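Local coordinates for protein serine protease pet (Escherichia coli, PDB 4OM9) that acts as a secreted serine protease and autotransporter enterotoxin, with alpha-fodrin as its probable target inside host cells, at residues N702-G707 against Y732-D737. Numbering follows the deposited sequence.
Sequences NIKSGG and YELTED
Lys-704 and Leu-734 are bridge partners on neighbouring parallel strands, and their side chains make the main aliphatic contact between the two segments. With CG set beside its own backbone N (chi1 -62°) and the chain fully extended beyond, the lysine crosses the leucine obliquely, so that CD2 of Leu-734 meets its methylenes, the nearest being CE at 4.0 Å. Just past the end of strand 733-735, Glu-736 reaches back toward the lysine chain: its bend at chi2 (-83°) sets CD off the extended path, and OE1 lies 3.8 Å from CD of Lys-704. The opposite charges stay apart, NZ and OE1 being 5.2 Å from each other, too far for a salt bridge, though a longer-range attraction may remain.

On the other face Ile-703 and Glu-733 lie alongside, pointing the same way, with CD1 of Ile-703 4.0 Å from OE1 of Glu-733. Two residues further along the same face, the methyl CG2 of Thr-735 touches the carbonyl oxygen of Ser-705 at 3.4 Å.

Between the faces runs a regular parallel ladder: Ile-703 N to Tyr-732 O, Leu-734 N to Ile-703 O, and Ser-705 N to Leu-734 O. The last rung differs, because the amide of Glu-736 sits 49° out of the carbonyl plane of Ser-705 where strand 733-735 has ended and the chain runs on as loop.

Such in-register stacking of successive coils is the hallmark of the right-handed beta-helix of autotransporter passenger domains. Strand 682-685 continues the ladder beyond 703-705, with Leu-683 against Ile-703 and Ile-685 against Ser-705; on the other flank, strand 747-755 follows 733-735, where Val-749 and Ile-753 meet Glu-733 and Lys-754 meets Leu-734.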
loop_
_atom_site.group_PDB
_atom_site.type_symbol
_atom_site.label_atom_id
_atom_site.label_comp_id
_atom_site.label_asym_id
_atom_site.label_seq_id
_atom_site.Cartn_x
_atom_site.Cartn_y
_atom_site.Cartn_z
ATOM N N ASN A 702 23.524 -20.312 10.222
ATOM C CA ASN A 702 22.401 -20.980 10.873
ATOM C C ASN A 702 21.079 -20.209 10.798
ATOM O O ASN A 702 21.058 -19.003 10.567
ATOM C CB ASN A 702 22.735 -21.226 12.338
ATOM C CG ASN A 702 22.779 -19.944 13.130
ATOM O OD1 ASN A 702 21.861 -19.642 13.880
ATOM N ND2 ASN A 702 23.838 -19.159 12.941
ATOM N N ILE A 703 19.987 -20.932 11.033
ATOM C CA ILE A 703 18.636 -20.389 11.036
ATOM C C ILE A 703 17.984 -20.634 12.382
ATOM O O ILE A 703 17.842 -21.780 12.796
ATOM C CB ILE A 703 17.763 -21.033 9.942
ATOM C CG1 ILE A 703 18.387 -20.829 8.565
ATOM C CG2 ILE A 703 16.338 -20.483 9.979
ATOM C CD1 ILE A 703 17.844 -21.773 7.529
ATOM N N LYS A 704 17.600 -19.565 13.067
ATOM C CA LYS A 704 16.871 -19.678 14.321
ATOM C C LYS A 704 15.411 -19.353 14.081
ATOM O O LYS A 704 15.105 -18.379 13.384
ATOM C CB LYS A 704 17.468 -18.752 15.379
ATOM C CG LYS A 704 18.907 -19.093 15.699
ATOM C CD LYS A 704 19.539 -18.127 16.686
ATOM C CE LYS A 704 21.020 -18.470 16.862
ATOM N NZ LYS A 704 21.724 -17.616 17.858
ATOM N N SER A 705 14.508 -20.156 14.649
ATOM C CA SER A 705 13.087 -20.015 14.341
ATOM C C SER A 705 12.136 -20.352 15.494
ATOM O O SER A 705 12.113 -21.470 16.001
ATOM C CB SER A 705 12.734 -20.880 13.127
ATOM O OG SER A 705 11.334 -20.891 12.893
ATOM N N GLY A 706 11.341 -19.358 15.879
ATOM C CA GLY A 706 10.345 -19.494 16.920
ATOM C C GLY A 706 8.964 -19.336 16.322
ATOM O O GLY A 706 7.980 -19.163 17.043
ATOM N N GLY A 707 8.899 -19.395 14.992
ATOM C CA GLY A 707 7.640 -19.304 14.272
ATOM C C GLY A 707 7.375 -20.556 13.457
ATOM O O GLY A 707 7.798 -21.646 13.835
ATOM N N TYR A 732 23.399 -25.416 11.124
ATOM C CA TYR A 732 22.224 -26.122 11.628
ATOM C C TYR A 732 21.037 -25.169 11.770
ATOM O O TYR A 732 21.158 -23.958 11.557
ATOM C CB TYR A 732 22.486 -26.811 12.991
ATOM C CG TYR A 732 23.847 -27.471 13.216
ATOM C CD1 TYR A 732 24.661 -27.865 12.156
ATOM C CD2 TYR A 732 24.301 -27.712 14.512
ATOM C CE1 TYR A 732 25.894 -28.456 12.381
ATOM C CE2 TYR A 732 25.528 -28.308 14.744
ATOM C CZ TYR A 732 26.321 -28.675 13.676
ATOM O OH TYR A 732 27.541 -29.270 13.905
ATOM N N GLU A 733 19.881 -25.728 12.115
ATOM C CA GLU A 733 18.730 -24.920 12.492
ATOM C C GLU A 733 18.394 -25.149 13.954
ATOM O O GLU A 733 18.593 -26.246 14.487
ATOM C CB GLU A 733 17.517 -25.218 11.609
ATOM C CG GLU A 733 17.487 -26.588 11.001
ATOM C CD GLU A 733 17.802 -26.576 9.517
ATOM O OE1 GLU A 733 17.464 -25.577 8.827
ATOM O OE2 GLU A 733 18.392 -27.583 9.045
ATOM N N LEU A 734 17.891 -24.103 14.597
ATOM C CA LEU A 734 17.606 -24.114 16.025
ATOM C C LEU A 734 16.196 -23.579 16.273
ATOM O O LEU A 734 15.812 -22.540 15.735
ATOM C CB LEU A 734 18.665 -23.295 16.783
ATOM C CG LEU A 734 18.388 -22.568 18.104
ATOM C CD1 LEU A 734 17.874 -23.511 19.160
ATOM C CD2 LEU A 734 19.632 -21.838 18.612
ATOM N N THR A 735 15.421 -24.301 17.077
ATOM C CA THR A 735 14.035 -23.922 17.337
ATOM C C THR A 735 13.890 -23.314 18.741
ATOM O O THR A 735 14.480 -23.806 19.702
ATOM C CB THR A 735 13.100 -25.125 17.160
ATOM O OG1 THR A 735 13.406 -25.783 15.921
ATOM C CG2 THR A 735 11.655 -24.676 17.138
ATOM N N GLU A 736 13.099 -22.245 18.842
ATOM C CA GLU A 736 13.177 -21.310 19.969
ATOM C C GLU A 736 11.913 -21.150 20.818
ATOM O O GLU A 736 11.941 -20.465 21.837
ATOM C CB GLU A 736 13.576 -19.928 19.442
ATOM C CG GLU A 736 14.898 -19.898 18.713
ATOM C CD GLU A 736 16.086 -19.792 19.651
ATOM O OE1 GLU A 736 16.983 -18.968 19.371
ATOM O OE2 GLU A 736 16.136 -20.535 20.664
ATOM N N ASP A 737 10.816 -21.766 20.390
ATOM C CA ASP A 737 9.529 -21.694 21.087
ATOM C C ASP A 737 8.727 -22.965 20.802
ATOM O O ASP A 737 9.215 -23.863 20.127
ATOM C CB ASP A 737 8.724 -20.461 20.638
ATOM C CG ASP A 737 9.127 -19.183 21.367
ATOM O OD1 ASP A 737 9.564 -19.256 22.532
ATOM O OD2 ASP A 737 8.987 -18.093 20.778
#